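Local structure of purine nucleosidase, (IunH-1) (Sulfolobus solfataricus, 3T8J) at residues C8-Y19 and E43-V54. The protein is a purine nucleosidase by name, of the nucleosidase family, with helices packed around a mostly parallel beta-sheet and a bound sodium ion. Residues are numbered along the deposited sequence; the frame is centred on the assembly and turned at random.
With NA (sodium ion), chain B.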
loop_
_atom_site.group_PDB
_atom_site.type_symbol
_atom_site.label_atom_id
_atom_site.label_comp_id
_atom_site.label_asym_id
_atom_site.label_seq_id
_atom_site.Cartn_x
_atom_site.Cartn_y
_atom_site.Cartn_z
ATOM N N CYS A 8 -5.253 -29.680 -6.713
ATOM C CA CYS A 8 -6.651 -29.626 -6.251
ATOM C C CYS A 8 -6.821 -29.108 -4.811
ATOM O O CYS A 8 -6.204 -29.630 -3.874
ATOM C CB CYS A 8 -7.250 -31.042 -6.274
ATOM S SG CYS A 8 -7.329 -31.784 -7.888
ATOM N N ASP A 9 -7.718 -28.122 -4.635
ATOM C CA ASP A 9 -8.328 -27.788 -3.333
ATOM C C ASP A 9 -9.695 -28.466 -3.329
ATOM O O ASP A 9 -10.727 -27.846 -3.506
ATOM C CB ASP A 9 -8.399 -26.267 -3.040
ATOM C CG ASP A 9 -9.159 -25.431 -4.093
ATOM O OD1 ASP A 9 -9.711 -24.369 -3.714
ATOM O OD2 ASP A 9 -9.166 -25.755 -5.312
ATOM N N THR A 10 -9.649 -29.785 -3.207
ATOM C CA THR A 10 -10.628 -30.668 -3.858
ATOM C C THR A 10 -12.086 -30.440 -3.480
ATOM O O THR A 10 -12.488 -30.721 -2.348
ATOM C CB THR A 10 -10.322 -32.141 -3.523
ATOM O OG1 THR A 10 -8.895 -32.374 -3.461
ATOM C CG2 THR A 10 -10.983 -33.071 -4.555
ATOM N N ALA A 11 -12.870 -29.952 -4.437
ATOM C CA ALA A 11 -14.323 -29.851 -4.332
ATOM C C ALA A 11 -14.922 -30.439 -5.639
ATOM O O ALA A 11 -14.214 -31.109 -6.428
ATOM C CB ALA A 11 -14.733 -28.378 -4.096
ATOM N N GLU A 12 -16.207 -30.221 -5.889
ATOM C CA GLU A 12 -16.897 -30.881 -7.000
ATOM C C GLU A 12 -16.222 -30.756 -8.380
ATOM O O GLU A 12 -16.032 -31.753 -9.071
ATOM C CB GLU A 12 -18.377 -30.453 -7.048
ATOM C CG GLU A 12 -18.678 -29.003 -7.551
ATOM C CD GLU A 12 -17.999 -27.895 -6.755
ATOM O OE1 GLU A 12 -18.482 -27.621 -5.619
ATOM O OE2 GLU A 12 -17.003 -27.299 -7.261
ATOM N N ASP A 13 -15.813 -29.548 -8.740
ATOM C CA ASP A 13 -15.299 -29.333 -10.091
ATOM C C ASP A 13 -13.869 -29.861 -10.227
ATOM O O ASP A 13 -13.414 -30.123 -11.363
ATOM C CB ASP A 13 -15.385 -27.851 -10.502
ATOM C CG ASP A 13 -15.923 -27.655 -11.919
ATOM O OD1 ASP A 13 -16.858 -28.377 -12.341
ATOM O OD2 ASP A 13 -15.448 -26.746 -12.620
ATOM N N ASP A 14 -13.153 -30.043 -9.111
ATOM C CA ASP A 14 -11.827 -30.709 -9.132
ATOM C C ASP A 14 -12.009 -32.196 -9.431
ATOM O O ASP A 14 -11.274 -32.782 -10.207
ATOM C CB ASP A 14 -11.078 -30.562 -7.786
ATOM C CG ASP A 14 -10.894 -29.127 -7.346
ATOM O OD1 ASP A 14 -9.787 -28.578 -7.598
ATOM O OD2 ASP A 14 -11.842 -28.533 -6.746
ATOM N N VAL A 15 -12.962 -32.831 -8.730
ATOM C CA VAL A 15 -13.296 -34.233 -8.999
ATOM C C VAL A 15 -13.690 -34.431 -10.461
ATOM O O VAL A 15 -13.161 -35.336 -11.150
ATOM C CB VAL A 15 -14.414 -34.751 -8.068
ATOM C CG1 VAL A 15 -14.852 -36.205 -8.491
ATOM C CG2 VAL A 15 -13.906 -34.727 -6.622
ATOM N N LEU A 16 -14.570 -33.576 -10.979
ATOM C CA LEU A 16 -14.975 -33.728 -12.379
ATOM C C LEU A 16 -13.820 -33.496 -13.369
ATOM O O LEU A 16 -13.745 -34.161 -14.392
ATOM C CB LEU A 16 -16.157 -32.822 -12.711
ATOM C CG LEU A 16 -16.999 -33.292 -13.894
ATOM C CD1 LEU A 16 -17.884 -34.482 -13.488
ATOM C CD2 LEU A 16 -17.864 -32.165 -14.446
ATOM N N SER A 17 -12.924 -32.578 -13.034
ATOM C CA SER A 17 -11.740 -32.314 -13.883
ATOM C C SER A 17 -10.790 -33.542 -13.925
ATOM O O SER A 17 -10.284 -33.919 -15.009
ATOM C CB SER A 17 -10.997 -31.079 -13.367
ATOM O OG SER A 17 -11.772 -29.902 -13.565
ATOM N N LEU A 18 -10.523 -34.138 -12.765
ATOM C CA LEU A 18 -9.740 -35.371 -12.689
ATOM C C LEU A 18 -10.378 -36.414 -13.607
ATOM O O LEU A 18 -9.699 -37.080 -14.411
ATOM C CB LEU A 18 -9.688 -35.873 -11.242
ATOM C CG LEU A 18 -9.067 -37.254 -11.039
ATOM C CD1 LEU A 18 -7.591 -37.304 -11.406
ATOM C CD2 LEU A 18 -9.273 -37.695 -9.588
ATOM N N TYR A 19 -11.696 -36.578 -13.482
ATOM C CA TYR A 19 -12.408 -37.578 -14.282
ATOM C C TYR A 19 -12.361 -37.266 -15.788
ATOM O O TYR A 19 -12.257 -38.186 -16.598
ATOM C CB TYR A 19 -13.835 -37.767 -13.789
ATOM C CG TYR A 19 -13.984 -38.444 -12.442
ATOM C CD1 TYR A 19 -12.904 -39.011 -11.760
ATOM C CD2 TYR A 19 -15.227 -38.562 -11.860
ATOM C CE1 TYR A 19 -13.073 -39.661 -10.532
ATOM C CE2 TYR A 19 -15.400 -39.210 -10.631
ATOM C CZ TYR A 19 -14.329 -39.763 -9.979
ATOM O OH TYR A 19 -14.523 -40.401 -8.765
ATOM N N GLU A 43 -10.075 -32.274 1.913
ATOM C CA GLU A 43 -9.643 -32.207 0.497
ATOM C C GLU A 43 -8.779 -33.393 0.112
ATOM O O GLU A 43 -8.919 -33.937 -0.996
ATOM C CB GLU A 43 -8.904 -30.889 0.226
ATOM C CG GLU A 43 -9.747 -29.652 0.330
ATOM C CD GLU A 43 -8.960 -28.382 0.065
ATOM O OE1 GLU A 43 -7.703 -28.436 0.178
ATOM O OE2 GLU A 43 -9.584 -27.356 -0.266
ATOM N N VAL A 44 -7.872 -33.802 1.002
ATOM C CA VAL A 44 -7.037 -34.984 0.769
ATOM C C VAL A 44 -7.893 -36.251 0.652
ATOM O O VAL A 44 -7.765 -37.063 -0.263
ATOM C CB VAL A 44 -5.954 -35.140 1.860
ATOM C CG1 VAL A 44 -5.123 -36.396 1.648
ATOM C CG2 VAL A 44 -5.073 -33.901 1.992
ATOM N N LYS A 45 -8.827 -36.421 1.596
ATOM C CA LYS A 45 -9.711 -37.567 1.566
ATOM C C LYS A 45 -10.623 -37.596 0.337
ATOM O O LYS A 45 -10.866 -38.656 -0.233
ATOM C CB LYS A 45 -10.541 -37.649 2.864
ATOM C CG LYS A 45 -9.704 -37.777 4.164
ATOM C CD LYS A 45 -8.783 -38.965 4.216
ATOM C CE LYS A 45 -8.039 -39.081 5.573
ATOM N NZ LYS A 45 -8.925 -39.483 6.733
ATOM N N ASN A 46 -11.061 -36.422 -0.108
ATOM C CA ASN A 46 -11.894 -36.321 -1.309
ATOM C C ASN A 46 -11.156 -36.859 -2.535
ATOM O O ASN A 46 -11.734 -37.587 -3.347
ATOM C CB ASN A 46 -12.304 -34.867 -1.598
ATOM C CG ASN A 46 -13.420 -34.346 -0.700
ATOM O OD1 ASN A 46 -14.069 -35.085 0.060
ATOM N ND2 ASN A 46 -13.685 -33.044 -0.825
ATOM N N ALA A 47 -9.887 -36.507 -2.655
ATOM C CA ALA A 47 -9.123 -36.955 -3.812
ATOM C C ALA A 47 -8.890 -38.476 -3.823
ATOM O O ALA A 47 -9.031 -39.139 -4.846
ATOM C CB ALA A 47 -7.777 -36.184 -3.884
ATOM N N LEU A 48 -8.531 -39.026 -2.668
ATOM C CA LEU A 48 -8.333 -40.458 -2.503
ATOM C C LEU A 48 -9.610 -41.243 -2.799
ATOM O O LEU A 48 -9.602 -42.216 -3.533
ATOM C CB LEU A 48 -7.839 -40.761 -1.089
ATOM C CG LEU A 48 -6.423 -40.261 -0.749
ATOM C CD1 LEU A 48 -6.273 -40.161 0.771
ATOM C CD2 LEU A 48 -5.335 -41.145 -1.356
ATOM N N TRP A 49 -10.723 -40.780 -2.229
ATOM C CA TRP A 49 -12.017 -41.364 -2.503
ATOM C C TRP A 49 -12.370 -41.290 -3.991
ATOM O O TRP A 49 -12.834 -42.270 -4.548
ATOM C CB TRP A 49 -13.099 -40.687 -1.666
ATOM C CG TRP A 49 -14.482 -41.209 -1.920
ATOM C CD1 TRP A 49 -15.084 -42.268 -1.305
ATOM C CD2 TRP A 49 -15.425 -40.706 -2.865
ATOM N NE1 TRP A 49 -16.353 -42.452 -1.800
ATOM C CE2 TRP A 49 -16.595 -41.506 -2.754
ATOM C CE3 TRP A 49 -15.410 -39.651 -3.775
ATOM C CZ2 TRP A 49 -17.705 -41.302 -3.543
ATOM C CZ3 TRP A 49 -16.535 -39.444 -4.569
ATOM C CH2 TRP A 49 -17.663 -40.268 -4.437
ATOM N N ALA A 50 -12.143 -40.148 -4.633
ATOM C CA ALA A 50 -12.438 -39.994 -6.058
ATOM C C ALA A 50 -11.687 -41.018 -6.919
ATOM O O ALA A 50 -12.269 -41.629 -7.821
ATOM C CB ALA A 50 -12.112 -38.568 -6.515
ATOM N N LEU A 51 -10.406 -41.220 -6.632
ATOM C CA LEU A 51 -9.599 -42.201 -7.363
ATOM C C LEU A 51 -10.140 -43.617 -7.199
ATOM O O LEU A 51 -10.118 -44.412 -8.144
ATOM C CB LEU A 51 -8.118 -42.109 -6.949
ATOM C CG LEU A 51 -7.398 -40.849 -7.408
ATOM C CD1 LEU A 51 -6.108 -40.703 -6.604
ATOM C CD2 LEU A 51 -7.093 -40.886 -8.909
ATOM N N GLU A 52 -10.603 -43.954 -5.995
ATOM C CA GLU A 52 -11.213 -45.274 -5.747
ATOM C C GLU A 52 -12.431 -45.573 -6.625
ATOM O O GLU A 52 -12.636 -46.736 -7.025
ATOM C CB GLU A 52 -11.575 -45.459 -4.257
ATOM C CG GLU A 52 -10.359 -45.582 -3.355
ATOM C CD GLU A 52 -10.679 -45.911 -1.885
ATOM O OE1 GLU A 52 -11.863 -45.845 -1.457
ATOM O OE2 GLU A 52 -9.707 -46.250 -1.168
ATOM N N GLN A 53 -13.221 -44.551 -6.951
ATOM C CA GLN A 53 -14.451 -44.770 -7.731
ATOM C C GLN A 53 -14.158 -45.176 -9.164
ATOM O O GLN A 53 -15.026 -45.736 -9.840
ATOM C CB GLN A 53 -15.388 -43.553 -7.705
ATOM C CG GLN A 53 -15.662 -42.965 -6.302
ATOM C CD GLN A 53 -15.975 -44.018 -5.261
ATOM O OE1 GLN A 53 -16.939 -44.783 -5.388
ATOM N NE2 GLN A 53 -15.121 -44.113 -4.240
ATOM N N VAL A 54 -12.939 -44.867 -9.611
ATOM C CA VAL A 54 -12.499 -45.199 -10.969
ATOM C C VAL A 54 -11.307 -46.164 -10.983
ATOM O O VAL A 54 -10.591 -46.278 -11.985
ATOM C CB VAL A 54 -12.204 -43.918 -11.782
ATOM C CG1 VAL A 54 -13.497 -43.128 -12.002
ATOM C CG2 VAL A 54 -11.128 -43.036 -11.126
HETATM NA NA NA B . -9.375 -26.322 -7.511
HETATM O O HOH W 1 -11.679 -25.845 -7.424
#
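Thr10 and Tyr19 bind helix 40-53 at two backbone carbonyls, in the nucleosidase fold, where the loop after strand 3-8 and the helix that follows it pack against the helix after neighbouring strand 27-33. The axes of helices 12-19 and 43-53 approach to 10.5 Å at their closest and run 35° from parallel. Polar contacts sit toward either end of the contact, with apolar packing between them. In the loop, Thr10 turns its two branches to different tasks: OG1, beside the backbone N (chi1 -37°), donates to Glu43 O at 2.9 Å, while CG2 passes alongside Asn46 CB. Glu43 O also accepts from Ala47 N, the two donors arriving from opposite faces of its carbonyl. Asn46 answers in the other direction, its ND2 donating to Thr10 O at 3.0 Å; the acceptor lies in the amide plane, but the N-H comes from above the Thr10 carbonyl plane. Gln42 is a further polar partner of the Asn46 amide. Beside this exchange, Glu43 extends along the Asp9 backbone, OE2 approaching Asp9 CB, while Asp9 OD2 and Asp14 OD1 coordinate the sodium ion, each at 2.3 Å; Ile121, Ser122 and a water complete its shell, and Asn37 is a further polar partner of the Asp9 carboxylate. Further along, the contact turns largely apolar: Val15 CG1 meets Ala50 CB. Leu18 crosses Leu51 at about a right angle, Leu18 CD2 lying 3.9 Å from Leu51 CD2. The Tyr19 ring is held between Val15 CG1 on one face and Val54 CG1 on the other, the latter a CH-pi contact 4.2 Å from the centroid. At its edge, Tyr19 OH donates to Ala50 O at 2.7 Å.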